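Local coordinates for protein peroxiredoxin PRX1, mitochondrial (Saccharomyces cerevisiae, PDB 5YKJ) that reduces peroxides in yeast mitochondria as a 1-Cys thiol peroxidase, its oxidised cysteine probably being recycled through the glutathione and thioredoxin systems, at residues A[9-14]-A[105-110]; A[24-29]-A[135-140]; A[30-35]-A[61-66]; A[128-133]-A[141-146]; A[170-175]-A[184-189]. One frame throughout, in Å; residues are numbered along the deposited sequence.

Contact 1: residues A[9-14]-A[105-110]; sequences PNFDAD and AFLYDM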
# COMPACT_ATOMS: atom_id res chain seq x y z
N PRO A 9 2.07 -7.98 -10.31
CA PRO A 9 2.78 -8.03 -11.58
C PRO A 9 3.86 -6.98 -11.73
O PRO A 9 3.67 -5.91 -11.36
CB PRO A 9 1.70 -7.74 -12.63
CG PRO A 9 0.46 -7.53 -11.92
CD PRO A 9 0.64 -7.79 -10.48
N ASN A 10 4.98 -7.38 -12.29
CA ASN A 10 6.05 -6.47 -12.55
C ASN A 10 5.76 -5.66 -13.81
O ASN A 10 5.02 -6.05 -14.63
CB ASN A 10 7.36 -7.22 -12.71
CG ASN A 10 8.58 -6.31 -12.58
OD1 ASN A 10 8.46 -5.16 -12.31
ND2 ASN A 10 9.75 -6.88 -12.82
N PHE A 11 6.40 -4.52 -13.92
CA PHE A 11 6.21 -3.65 -15.04
C PHE A 11 7.35 -2.67 -15.16
O PHE A 11 8.01 -2.47 -14.26
CB PHE A 11 4.84 -2.89 -14.98
CG PHE A 11 4.64 -2.06 -13.74
CD1 PHE A 11 5.05 -0.75 -13.70
CD2 PHE A 11 3.99 -2.56 -12.65
CE1 PHE A 11 4.93 0.01 -12.57
CE2 PHE A 11 3.82 -1.78 -11.54
CZ PHE A 11 4.27 -0.49 -11.50
N ASP A 12 7.47 -2.07 -16.33
CA ASP A 12 8.39 -1.00 -16.58
C ASP A 12 7.54 0.24 -16.80
O ASP A 12 6.54 0.16 -17.40
CB ASP A 12 9.24 -1.24 -17.82
CG ASP A 12 10.23 -2.37 -17.65
OD1 ASP A 12 10.95 -2.44 -16.74
OD2 ASP A 12 10.25 -3.22 -18.51
N ALA A 13 7.98 1.36 -16.30
CA ALA A 13 7.22 2.58 -16.47
C ALA A 13 8.09 3.80 -16.38
O ALA A 13 9.11 3.77 -15.85
CB ALA A 13 6.17 2.69 -15.37
N ASP A 14 7.56 4.87 -16.94
CA ASP A 14 8.11 6.20 -16.85
C ASP A 14 7.50 6.81 -15.57
O ASP A 14 6.35 6.67 -15.33
CB ASP A 14 7.74 7.02 -18.07
CG ASP A 14 7.94 6.25 -19.33
OD1 ASP A 14 9.08 6.19 -19.76
OD2 ASP A 14 6.96 5.65 -19.87
N ALA A 105 -2.64 0.63 -14.89
CA ALA A 105 -3.90 0.51 -14.20
C ALA A 105 -4.65 -0.74 -14.65
O ALA A 105 -5.24 -1.39 -13.91
CB ALA A 105 -4.76 1.74 -14.48
N PHE A 106 -4.58 -0.98 -15.95
CA PHE A 106 -5.18 -2.13 -16.58
C PHE A 106 -4.53 -3.42 -16.08
O PHE A 106 -5.19 -4.34 -15.73
CB PHE A 106 -5.08 -1.99 -18.11
CG PHE A 106 -5.65 -3.16 -18.90
CD1 PHE A 106 -6.99 -3.44 -18.93
CD2 PHE A 106 -4.81 -3.94 -19.63
CE1 PHE A 106 -7.45 -4.49 -19.65
CE2 PHE A 106 -5.28 -4.98 -20.36
CZ PHE A 106 -6.60 -5.26 -20.36
N LEU A 107 -3.21 -3.38 -16.00
CA LEU A 107 -2.45 -4.51 -15.52
C LEU A 107 -2.83 -4.86 -14.06
O LEU A 107 -2.75 -5.96 -13.67
CB LEU A 107 -0.96 -4.23 -15.63
CG LEU A 107 0.01 -5.21 -15.02
CD1 LEU A 107 0.01 -6.49 -15.85
CD2 LEU A 107 1.39 -4.62 -15.00
N TYR A 108 -3.23 -3.85 -13.34
CA TYR A 108 -3.62 -4.01 -11.96
C TYR A 108 -5.12 -4.16 -11.71
O TYR A 108 -5.56 -4.06 -10.64
CB TYR A 108 -2.94 -2.96 -11.04
CG TYR A 108 -1.57 -3.38 -10.59
CD1 TYR A 108 -0.51 -3.33 -11.46
CD2 TYR A 108 -1.35 -3.85 -9.32
CE1 TYR A 108 0.74 -3.77 -11.08
CE2 TYR A 108 -0.12 -4.29 -8.93
CZ TYR A 108 0.92 -4.24 -9.81
OH TYR A 108 2.12 -4.66 -9.41
N ASP A 109 -5.82 -4.40 -12.81
CA ASP A 109 -7.24 -4.69 -12.83
C ASP A 109 -8.20 -3.57 -12.40
O ASP A 109 -9.31 -3.83 -12.09
CB ASP A 109 -7.55 -5.96 -12.04
CG ASP A 109 -7.09 -7.24 -12.75
OD1 ASP A 109 -7.01 -7.29 -13.93
OD2 ASP A 109 -6.82 -8.21 -12.08
N MET A 110 -7.71 -2.36 -12.43
CA MET A 110 -8.53 -1.23 -12.06
C MET A 110 -9.42 -0.68 -13.18
O MET A 110 -10.33 0.02 -12.90
CB MET A 110 -7.71 -0.14 -11.45
CG MET A 110 -7.13 -0.60 -10.17
SD MET A 110 -6.11 0.71 -9.36
CE MET A 110 -4.57 0.69 -10.33
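Leu107 carries its CG anti to the backbone N (chi1 173°), while Phe11, across from it, holds its CG between its own N and carbonyl carbon (chi1 57°). The two methyls of Leu107 part: CD1 packs on Pro9 CB at 3.8 Å, and CD2 reaches Phe11 CB at 3.9 Å. The pyrrolidine of Pro9 also lies over one face of the Tyr108 ring, a CH-pi contact in which CG sits 4.2 Å from the ring centroid, offset toward the rim. At the end of the same ring, Tyr108 OH donates a 2.8 Å hydrogen bond to Pro9 O, tilted modestly from the carbonyl plane, so one residue is held by both its ring and its carbonyl. Phe11 and Tyr108 meet rim to rim with their planes at 89°; CE2 of Phe11 is 3.7 Å from CE1 of Tyr108, and neither ring covers the other. Tyr108 is the first residue beyond helix 103-107, which closes in a Schellman motif with Asp109 at C-prime, Met110 N bonding to Ala105 O. The contact thus joins this helix end to the lead-in of strand 12-13: Phe11 stacks on Phe22 of helix 22-26 and touches Ile97 of strand 96-98, while Tyr108 packs on Leu33 of strand 30-36 and meets Phe131 of strand 129-133 edge-to-face.

Contact 2: residues A[24-29]-A[135-140]; sequences DYLGDS and PKKKIR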
# COMPACT_ATOMS: atom_id res chain seq x y z
N ASP A 24 12.54 -3.96 -9.31
CA ASP A 24 13.83 -3.38 -9.03
C ASP A 24 13.68 -2.20 -8.10
O ASP A 24 14.49 -2.03 -7.22
CB ASP A 24 14.49 -2.91 -10.33
CG ASP A 24 15.06 -4.03 -11.14
OD1 ASP A 24 15.13 -5.12 -10.66
OD2 ASP A 24 15.40 -3.80 -12.27
N TYR A 25 12.66 -1.39 -8.31
CA TYR A 25 12.47 -0.27 -7.43
C TYR A 25 12.22 -0.73 -6.00
O TYR A 25 12.73 -0.20 -5.07
CB TYR A 25 11.28 0.65 -7.90
CG TYR A 25 10.82 1.65 -6.84
CD1 TYR A 25 11.55 2.76 -6.57
CD2 TYR A 25 9.66 1.47 -6.14
CE1 TYR A 25 11.17 3.66 -5.62
CE2 TYR A 25 9.25 2.37 -5.19
CZ TYR A 25 10.01 3.47 -4.92
OH TYR A 25 9.63 4.36 -3.96
N LEU A 26 11.35 -1.71 -5.86
CA LEU A 26 11.00 -2.23 -4.57
C LEU A 26 12.14 -2.94 -3.87
O LEU A 26 12.28 -2.85 -2.73
CB LEU A 26 9.82 -3.20 -4.68
CG LEU A 26 8.45 -2.65 -4.98
CD1 LEU A 26 7.47 -3.79 -5.11
CD2 LEU A 26 8.02 -1.64 -3.93
N GLY A 27 12.91 -3.67 -4.63
CA GLY A 27 13.99 -4.42 -4.05
C GLY A 27 13.46 -5.42 -3.07
O GLY A 27 12.54 -6.11 -3.35
N ASP A 28 14.07 -5.47 -1.90
CA ASP A 28 13.64 -6.34 -0.85
C ASP A 28 12.77 -5.61 0.20
O ASP A 28 12.63 -6.07 1.26
CB ASP A 28 14.81 -7.00 -0.13
CG ASP A 28 15.59 -7.90 -1.01
OD1 ASP A 28 15.03 -8.57 -1.86
OD2 ASP A 28 16.81 -7.91 -0.84
N SER A 29 12.23 -4.46 -0.14
CA SER A 29 11.42 -3.72 0.76
C SER A 29 9.95 -4.09 0.57
O SER A 29 9.59 -4.68 -0.40
CB SER A 29 11.56 -2.24 0.47
OG SER A 29 12.83 -1.75 0.83
N PRO A 135 7.93 -8.20 0.46
CA PRO A 135 9.26 -8.31 -0.16
C PRO A 135 9.36 -9.42 -1.20
O PRO A 135 10.21 -9.37 -2.01
CB PRO A 135 10.19 -8.55 1.03
CG PRO A 135 9.51 -7.93 2.19
CD PRO A 135 8.03 -8.11 1.93
N LYS A 136 8.45 -10.38 -1.16
CA LYS A 136 8.38 -11.46 -2.13
C LYS A 136 7.41 -11.13 -3.26
O LYS A 136 7.10 -11.96 -4.01
CB LYS A 136 8.00 -12.80 -1.50
CG LYS A 136 8.77 -13.14 -0.28
CD LYS A 136 10.24 -13.21 -0.48
CE LYS A 136 10.70 -13.59 -1.86
NZ LYS A 136 10.35 -14.96 -2.27
N LYS A 137 6.97 -9.89 -3.34
CA LYS A 137 6.07 -9.42 -4.35
C LYS A 137 4.65 -9.96 -4.26
O LYS A 137 3.97 -9.93 -5.22
CB LYS A 137 6.61 -9.58 -5.78
CG LYS A 137 8.06 -9.17 -5.96
CD LYS A 137 8.31 -7.67 -5.75
CE LYS A 137 9.79 -7.32 -5.73
NZ LYS A 137 10.48 -7.59 -4.45
N LYS A 138 4.24 -10.36 -3.08
CA LYS A 138 2.89 -10.81 -2.93
C LYS A 138 2.03 -9.67 -2.48
O LYS A 138 2.38 -8.97 -1.68
CB LYS A 138 2.74 -11.91 -1.86
CG LYS A 138 3.57 -13.11 -2.13
CD LYS A 138 3.06 -13.74 -3.38
CE LYS A 138 3.98 -14.84 -3.83
NZ LYS A 138 3.28 -16.10 -3.92
N ILE A 139 0.83 -9.57 -3.06
CA ILE A 139 -0.13 -8.59 -2.64
C ILE A 139 -0.73 -9.15 -1.34
O ILE A 139 -1.22 -10.20 -1.29
CB ILE A 139 -1.24 -8.40 -3.69
CG1 ILE A 139 -0.67 -7.81 -4.97
CG2 ILE A 139 -2.27 -7.46 -3.11
CD1 ILE A 139 -1.60 -7.86 -6.17
N ARG A 140 -0.63 -8.37 -0.28
CA ARG A 140 -1.08 -8.78 1.02
C ARG A 140 -2.40 -8.20 1.52
O ARG A 140 -3.05 -8.76 2.32
CB ARG A 140 0.03 -8.53 2.06
CG ARG A 140 1.36 -9.19 1.71
CD ARG A 140 1.31 -10.69 1.86
NE ARG A 140 1.03 -11.08 3.22
CZ ARG A 140 1.97 -11.22 4.13
NH1 ARG A 140 3.22 -11.08 3.80
NH2 ARG A 140 1.65 -11.53 5.36
O HOH W 1 12.91 -9.95 -1.36
O HOH W 2 8.74 -6.10 -2.68
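The carbonyl groups of Gly27 and Pro135 receive Lys137 NZ in different ways: it donates to Gly27 O at 2.8 Å, nearly along the C=O axis, and to Pro135 O at 3.0 Å from above the plane of that carbonyl. The lysine chain bends at chi2 and again at chi4 (-80°), the latter setting NZ in this place. NZ gives a third bond to a water that donates to Ser29 O. The ammonium thus ties the 26-29 turn to the 135-137 backbone, and Tyr23 adds a cation-pi contact. Leu26 and Lys137 slide past each other in opposite directions, CD of Lys137 touching Leu26 CD1 at 4.0 Å. Pro135 CB lies 3.5 Å from Asp28 O and its CG 3.7 Å from the same oxygen, while Trp30 of the adjoining strand also touches this proline. A second water bridges Asp28 OD1 and Pro135 O. Gly27, at positive phi, follows helix 22-26 within a type II' beta turn, here packed on the loop of the beta hairpin 129-133/139-144 of the thioredoxin-like fold.

Contact 3: residues A[30-35]-A[61-66]; sequences WGVLFS and RNVKLI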
# COMPACT_ATOMS: atom_id res chain seq x y z
N TRP A 30 9.14 -3.70 1.51
CA TRP A 30 7.71 -3.82 1.36
C TRP A 30 7.36 -2.63 0.45
O TRP A 30 8.10 -1.71 0.30
CB TRP A 30 6.95 -3.67 2.69
CG TRP A 30 7.00 -4.86 3.56
CD1 TRP A 30 8.06 -5.31 4.24
CD2 TRP A 30 5.93 -5.72 3.88
NE1 TRP A 30 7.74 -6.42 4.95
CE2 TRP A 30 6.41 -6.68 4.76
CE3 TRP A 30 4.60 -5.76 3.53
CZ2 TRP A 30 5.62 -7.70 5.25
CZ3 TRP A 30 3.80 -6.77 4.06
CH2 TRP A 30 4.32 -7.72 4.89
N GLY A 31 6.18 -2.70 -0.11
CA GLY A 31 5.69 -1.66 -0.96
C GLY A 31 4.22 -1.28 -0.77
O GLY A 31 3.45 -2.08 -0.43
N VAL A 32 3.94 -0.02 -0.99
CA VAL A 32 2.59 0.49 -1.01
C VAL A 32 2.39 1.20 -2.37
O VAL A 32 2.98 2.20 -2.63
CB VAL A 32 2.28 1.43 0.17
CG1 VAL A 32 0.89 1.99 0.05
CG2 VAL A 32 2.37 0.71 1.48
N LEU A 33 1.55 0.60 -3.21
CA LEU A 33 1.22 1.18 -4.48
C LEU A 33 -0.18 1.81 -4.34
O LEU A 33 -1.10 1.12 -4.06
CB LEU A 33 1.27 0.15 -5.59
CG LEU A 33 0.78 0.45 -6.99
CD1 LEU A 33 1.63 1.50 -7.64
CD2 LEU A 33 0.67 -0.82 -7.82
N PHE A 34 -0.27 3.12 -4.52
CA PHE A 34 -1.50 3.84 -4.40
C PHE A 34 -1.85 4.56 -5.71
O PHE A 34 -1.04 5.08 -6.34
CB PHE A 34 -1.50 4.83 -3.22
CG PHE A 34 -0.32 5.77 -3.17
CD1 PHE A 34 0.78 5.42 -2.53
CD2 PHE A 34 -0.36 6.98 -3.77
CE1 PHE A 34 1.83 6.26 -2.45
CE2 PHE A 34 0.71 7.85 -3.69
CZ PHE A 34 1.80 7.47 -3.05
N SER A 35 -3.13 4.51 -6.02
CA SER A 35 -3.67 4.95 -7.26
C SER A 35 -4.59 6.16 -7.24
O SER A 35 -5.30 6.35 -6.36
CB SER A 35 -4.42 3.78 -7.88
OG SER A 35 -3.67 2.62 -7.77
N ARG A 61 9.98 1.36 8.40
CA ARG A 61 9.38 0.07 8.37
C ARG A 61 9.82 -0.71 7.12
O ARG A 61 9.24 -1.65 6.80
CB ARG A 61 7.88 0.21 8.39
CG ARG A 61 7.34 0.82 9.69
CD ARG A 61 5.92 1.28 9.52
NE ARG A 61 5.21 1.52 10.76
CZ ARG A 61 5.19 2.64 11.44
NH1 ARG A 61 5.86 3.69 11.08
NH2 ARG A 61 4.50 2.67 12.54
N ASN A 62 10.86 -0.24 6.45
CA ASN A 62 11.32 -0.86 5.22
C ASN A 62 10.21 -0.95 4.16
O ASN A 62 10.06 -1.93 3.54
CB ASN A 62 11.95 -2.24 5.44
CG ASN A 62 12.70 -2.72 4.25
OD1 ASN A 62 13.29 -1.97 3.55
ND2 ASN A 62 12.66 -4.02 4.03
N VAL A 63 9.46 0.12 4.03
CA VAL A 63 8.39 0.24 3.06
C VAL A 63 8.67 1.38 2.07
O VAL A 63 8.93 2.44 2.46
CB VAL A 63 7.04 0.53 3.73
CG1 VAL A 63 5.95 0.61 2.70
CG2 VAL A 63 6.70 -0.53 4.76
N LYS A 64 8.59 1.08 0.78
CA LYS A 64 8.75 2.05 -0.27
C LYS A 64 7.36 2.39 -0.83
O LYS A 64 6.58 1.54 -1.07
CB LYS A 64 9.58 1.49 -1.39
CG LYS A 64 11.02 1.33 -1.02
CD LYS A 64 11.93 1.03 -2.18
CE LYS A 64 13.31 0.84 -1.62
NZ LYS A 64 14.00 -0.36 -2.09
N LEU A 65 7.13 3.68 -1.01
CA LEU A 65 5.92 4.20 -1.55
C LEU A 65 6.07 4.43 -3.04
O LEU A 65 7.10 4.65 -3.54
CB LEU A 65 5.54 5.53 -0.85
CG LEU A 65 5.34 5.48 0.64
CD1 LEU A 65 5.36 6.85 1.25
CD2 LEU A 65 4.00 4.88 0.92
N ILE A 66 4.95 4.28 -3.72
CA ILE A 66 4.87 4.56 -5.14
C ILE A 66 3.43 4.90 -5.54
O ILE A 66 2.55 4.21 -5.24
CB ILE A 66 5.48 3.46 -6.01
CG1 ILE A 66 5.51 3.89 -7.44
CG2 ILE A 66 4.76 2.15 -5.82
CD1 ILE A 66 6.55 3.15 -8.24
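Trp30 N donates to Asn62 O at 2.8 Å, the first of five backbone hydrogen bonds that run up the two strands. Lys64 N returns a bond to Trp30 O at 2.9 Å and 172°, Val32 N donates to Lys64 O, Ile66 N reaches Val32 O, and Phe34 N ends the ladder on Ile66 O at 3.1 Å. CA-H...O contacts from Val63, Gly31 and Leu33 fill in between them. On the face bearing Trp30, Val32, Val63 and Leu65, Val32 and Val63 cross at a slant, CG2 to CG1 3.8 Å, and Leu65 CD2 sits against Val32 CB. On the other face Leu33 and Ile66 lie side by side pointing the same way, CD1 to CG2 at 3.7 Å. Phe34 has its CG between N and the carbonyl carbon (chi1 52°), and its ring comes under Ile66 O, which stands 3.4 Å above one face, offset toward the rim; Leu65 CB lies at the ring's edge, and the Phe34 ring stacks with Phe51. Asn62, at positive phi, is the C-prime residue of the Schellman motif that ends helix 55-59. Two parallel neighbouring strands linked through helices form the beta-alpha-beta unit at the centre of the thioredoxin-like fold.

Contact 4: residues A[128-133]-A[141-146]; sequences RSVFVI and LIFTYP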
# COMPACT_ATOMS: atom_id res chain seq x y z
N ARG A 128 -8.31 3.69 -8.09
CA ARG A 128 -8.23 4.14 -6.73
C ARG A 128 -7.79 3.12 -5.69
O ARG A 128 -7.94 3.34 -4.55
CB ARG A 128 -9.62 4.65 -6.30
CG ARG A 128 -9.93 6.08 -6.66
CD ARG A 128 -9.06 7.05 -5.89
NE ARG A 128 -9.49 7.21 -4.51
CZ ARG A 128 -8.85 7.92 -3.60
NH1 ARG A 128 -7.76 8.56 -3.90
NH2 ARG A 128 -9.32 8.01 -2.38
N SER A 129 -7.28 2.01 -6.16
CA SER A 129 -6.85 0.99 -5.25
C SER A 129 -5.50 1.24 -4.63
O SER A 129 -4.69 1.86 -5.18
CB SER A 129 -6.89 -0.39 -5.91
OG SER A 129 -8.16 -0.69 -6.37
N VAL A 130 -5.34 0.70 -3.44
CA VAL A 130 -4.09 0.72 -2.73
C VAL A 130 -3.70 -0.75 -2.50
O VAL A 130 -4.45 -1.48 -2.04
CB VAL A 130 -4.14 1.45 -1.37
CG1 VAL A 130 -2.78 1.39 -0.65
CG2 VAL A 130 -4.47 2.90 -1.57
N PHE A 131 -2.49 -1.09 -2.91
CA PHE A 131 -2.00 -2.43 -2.74
C PHE A 131 -0.78 -2.45 -1.80
O PHE A 131 0.13 -1.75 -2.04
CB PHE A 131 -1.55 -3.01 -4.12
CG PHE A 131 -2.60 -2.96 -5.21
CD1 PHE A 131 -2.80 -1.82 -5.98
CD2 PHE A 131 -3.37 -4.07 -5.50
CE1 PHE A 131 -3.74 -1.79 -6.95
CE2 PHE A 131 -4.32 -4.00 -6.51
CZ PHE A 131 -4.46 -2.89 -7.22
N VAL A 132 -0.82 -3.26 -0.75
CA VAL A 132 0.31 -3.43 0.14
C VAL A 132 1.00 -4.71 -0.32
O VAL A 132 0.39 -5.72 -0.36
CB VAL A 132 -0.16 -3.58 1.56
CG1 VAL A 132 1.02 -3.80 2.48
CG2 VAL A 132 -0.95 -2.38 1.96
N ILE A 133 2.25 -4.57 -0.70
CA ILE A 133 3.05 -5.66 -1.27
C ILE A 133 4.26 -6.03 -0.42
O ILE A 133 4.95 -5.19 0.04
CB ILE A 133 3.49 -5.22 -2.64
CG1 ILE A 133 2.25 -4.92 -3.45
CG2 ILE A 133 4.36 -6.24 -3.35
CD1 ILE A 133 2.50 -4.13 -4.71
N LEU A 141 -2.72 -7.05 0.99
CA LEU A 141 -3.89 -6.31 1.39
C LEU A 141 -4.22 -5.30 0.31
O LEU A 141 -3.36 -4.76 -0.23
CB LEU A 141 -3.58 -5.57 2.71
CG LEU A 141 -4.67 -4.85 3.50
CD1 LEU A 141 -4.43 -4.87 5.01
CD2 LEU A 141 -4.77 -3.39 3.08
N ILE A 142 -5.52 -5.11 0.09
CA ILE A 142 -6.02 -4.18 -0.89
C ILE A 142 -7.17 -3.37 -0.33
O ILE A 142 -7.93 -3.87 0.40
CB ILE A 142 -6.54 -4.95 -2.15
CG1 ILE A 142 -5.49 -5.87 -2.71
CG2 ILE A 142 -6.96 -4.01 -3.27
CD1 ILE A 142 -6.00 -6.70 -3.84
N PHE A 143 -7.21 -2.12 -0.70
CA PHE A 143 -8.35 -1.33 -0.36
C PHE A 143 -8.64 -0.28 -1.42
O PHE A 143 -7.75 0.28 -1.97
CB PHE A 143 -8.31 -0.81 1.06
CG PHE A 143 -7.27 0.20 1.35
CD1 PHE A 143 -7.55 1.53 1.18
CD2 PHE A 143 -6.05 -0.16 1.84
CE1 PHE A 143 -6.64 2.47 1.45
CE2 PHE A 143 -5.12 0.79 2.12
CZ PHE A 143 -5.42 2.11 1.94
N THR A 144 -9.92 -0.07 -1.66
CA THR A 144 -10.37 0.89 -2.65
C THR A 144 -11.43 1.85 -2.16
O THR A 144 -12.52 1.50 -1.98
CB THR A 144 -10.85 0.20 -3.96
OG1 THR A 144 -9.94 -0.82 -4.35
CG2 THR A 144 -10.99 1.22 -5.06
N TYR A 145 -11.00 3.10 -1.97
CA TYR A 145 -11.85 4.18 -1.59
C TYR A 145 -12.08 5.04 -2.84
O TYR A 145 -11.25 5.22 -3.61
CB TYR A 145 -11.20 5.09 -0.54
CG TYR A 145 -10.99 4.57 0.88
CD1 TYR A 145 -10.99 3.23 1.18
CD2 TYR A 145 -10.79 5.45 1.90
CE1 TYR A 145 -10.82 2.78 2.46
CE2 TYR A 145 -10.59 5.02 3.17
CZ TYR A 145 -10.60 3.67 3.44
OH TYR A 145 -10.38 3.21 4.69
N PRO A 146 -13.32 5.50 -2.94
CA PRO A 146 -13.63 6.32 -4.08
C PRO A 146 -12.88 7.73 -4.01
O PRO A 146 -12.45 8.05 -2.95
CB PRO A 146 -15.11 6.57 -4.00
CG PRO A 146 -15.39 6.52 -2.56
CD PRO A 146 -14.44 5.48 -1.99
O HOH W 3 -7.95 3.33 -1.70
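Backbone hydrogen bonds carry the pairing of Val130 with Phe143: Val130 N donates to Phe143 O at 2.9 Å and Phe143 N returns to Val130 O at 3.1 Å. Farther along, Val132 N reaches Leu141 O at 3.0 Å in a bond that is almost straight (179°). Among side-chain polar contacts, the hydroxyls of Ser129 and Thr144 share a 2.7 Å hydrogen bond. With its chain bent at chi2 and chi3, Arg128 donates from NE to Tyr145 O at 2.8 Å from above the carbonyl plane; NH2 adds a weak bond to Pro146 O, and NH1 forms a salt bridge with Glu47. A water links Arg128 O, Phe143 O and Tyr145 N. In the apolar packing, Val130 lies over one face of the Phe143 ring, CB 3.7 Å from its centroid in a CH-pi contact. Ile142 CG1 rests on Phe131 CD2 at 3.9 Å on the other face of the sheet, and Val132 CG2 meets Leu141 CD2. Helix 153-169 packs on the face of Val132, Leu141 and Phe143. The arrangement is a beta hairpin, with strand 139-144 outermost within this chain in the five-stranded mixed sheet of the thioredoxin-like peroxiredoxin fold.

Contact 5: residues A[170-175]-A[184-189]; sequences GVVTPI and IIPPSV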
# COMPACT_ATOMS: atom_id res chain seq x y z
N GLY A 170 4.69 -15.11 13.69
CA GLY A 170 3.70 -16.12 13.50
C GLY A 170 2.50 -16.00 14.40
O GLY A 170 2.08 -16.91 15.03
N VAL A 171 1.96 -14.81 14.41
CA VAL A 171 0.80 -14.46 15.19
C VAL A 171 -0.21 -13.79 14.26
O VAL A 171 0.09 -13.55 13.15
CB VAL A 171 1.10 -13.53 16.35
CG1 VAL A 171 2.03 -14.21 17.32
CG2 VAL A 171 1.71 -12.22 15.89
N VAL A 172 -1.38 -13.57 14.79
CA VAL A 172 -2.48 -12.91 14.07
C VAL A 172 -3.02 -11.79 14.94
O VAL A 172 -2.89 -11.83 16.12
CB VAL A 172 -3.60 -13.83 13.52
CG1 VAL A 172 -3.13 -14.76 12.44
CG2 VAL A 172 -4.52 -14.42 14.57
N THR A 173 -3.63 -10.77 14.33
CA THR A 173 -4.07 -9.63 15.08
C THR A 173 -5.58 -9.45 15.04
O THR A 173 -6.21 -9.63 14.12
CB THR A 173 -3.39 -8.31 14.62
OG1 THR A 173 -3.70 -8.06 13.28
CG2 THR A 173 -1.90 -8.30 14.84
N PRO A 174 -6.12 -9.11 16.22
CA PRO A 174 -7.55 -8.96 16.35
C PRO A 174 -8.04 -7.62 15.83
O PRO A 174 -7.30 -6.77 15.54
CB PRO A 174 -7.80 -8.99 17.84
CG PRO A 174 -6.58 -8.38 18.40
CD PRO A 174 -5.47 -8.89 17.54
N ILE A 175 -9.34 -7.51 15.79
CA ILE A 175 -9.95 -6.29 15.39
C ILE A 175 -9.40 -5.15 16.25
O ILE A 175 -9.20 -5.27 17.40
CB ILE A 175 -11.48 -6.37 15.60
CG1 ILE A 175 -12.22 -5.18 15.03
CG2 ILE A 175 -11.79 -6.46 17.09
CD1 ILE A 175 -12.54 -5.36 13.56
N ILE A 184 -2.86 -12.92 18.84
CA ILE A 184 -3.51 -14.21 18.82
C ILE A 184 -2.67 -15.32 18.20
O ILE A 184 -2.03 -15.11 17.25
CB ILE A 184 -4.86 -14.11 18.10
CG1 ILE A 184 -5.81 -13.20 18.83
CG2 ILE A 184 -5.51 -15.47 17.95
CD1 ILE A 184 -6.86 -12.58 17.94
N ILE A 185 -2.69 -16.49 18.81
CA ILE A 185 -1.94 -17.60 18.32
C ILE A 185 -2.75 -18.24 17.23
O ILE A 185 -3.84 -18.50 17.41
CB ILE A 185 -1.59 -18.57 19.48
CG1 ILE A 185 -0.80 -17.84 20.54
CG2 ILE A 185 -0.78 -19.75 18.98
CD1 ILE A 185 -0.60 -18.63 21.82
N PRO A 186 -2.13 -18.47 16.07
CA PRO A 186 -2.85 -19.08 14.98
C PRO A 186 -3.31 -20.49 15.36
O PRO A 186 -2.70 -21.22 16.02
CB PRO A 186 -1.82 -19.13 13.84
CG PRO A 186 -0.80 -18.16 14.17
CD PRO A 186 -0.75 -18.18 15.68
N PRO A 187 -4.50 -20.82 14.86
CA PRO A 187 -5.10 -22.11 15.14
C PRO A 187 -4.29 -23.29 14.64
O PRO A 187 -4.44 -24.35 15.16
CB PRO A 187 -6.47 -22.07 14.52
CG PRO A 187 -6.59 -20.81 13.84
CD PRO A 187 -5.40 -19.95 14.10
N SER A 188 -3.44 -23.07 13.67
CA SER A 188 -2.62 -24.14 13.15
C SER A 188 -1.63 -24.56 14.23
O SER A 188 -1.05 -25.60 14.12
CB SER A 188 -1.90 -23.72 11.89
OG SER A 188 -1.09 -22.64 12.15
N VAL A 189 -1.48 -23.75 15.26
CA VAL A 189 -0.56 -24.02 16.34
C VAL A 189 -1.28 -24.68 17.52
O VAL A 189 -2.10 -24.11 18.13
CB VAL A 189 0.13 -22.73 16.85
CG1 VAL A 189 1.06 -22.99 18.01
CG2 VAL A 189 0.92 -22.09 15.73
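Val172 and Ile184 form a single antiparallel, hydrogen-bonded bridge. Its two backbone bonds are near twins: Val172 N to Ile184 O at 3.0 Å and Ile184 N to Val172 O at 2.9 Å, each donor lying in the plane of the accepting carbonyl. Apolar contacts gather on Ile184. Its CB takes CG2 of Val172 at 3.6 Å, where Val172 CG2 stands between its own N and carbonyl carbon, while CD1, at the end of the CG1 branch, reaches Pro174 CB at 3.7 Å. The two side-chain pairs cross at a slant; Ile184 touches both Val172 and Pro174, and also Leu208 and Phe210 of strand 208-211. Backbone-to-ring packing occupies the other end: Gly170 O lies 3.2 Å from CD and 3.3 Å from CG of Pro186, a close van der Waals approach. Gly170, at positive phi, is the first residue past helix 153-169, and Pro186 opens a type I turn to Val189, closed by Val189 N to Pro186 O. Val171 reaches Phe198 of helix 191-198. The arrangement is an isolated beta bridge joining the exit of the long helix to strand 183-184, one outer strand, within this chain, of the small antiparallel sheet in the 1-Cys peroxiredoxin C-terminal domain.

In the fold
Contacts 2, 3 and 4 reach one mixed sheet: strand 30-36 lies between 63-69 and 129-133, with Gly31 O 2.8 Å from Ile133 N. Contact 2 adjoins them, Tyr25 OH approaching Leu65 O at 2.6 Å and Arg140 N approaching Val132 O at 2.8 Å. Contact 1 packs against the same sheet, Tyr108 CE2 lying 3.7 Å from Leu33 CD2. Contact 5 stands apart in the C-terminal domain, its nearest atoms about 8 Å from contact 2. Cys44, present as S-hydroxycysteine, lies eight residues after strand 30-36 in the Pro-x-x-x-Thr-x-x-Cys motif of peroxiredoxins, consistent with the peroxidatic cysteine; Glu47, just past it, forms the salt bridge with Arg128 of contact 4.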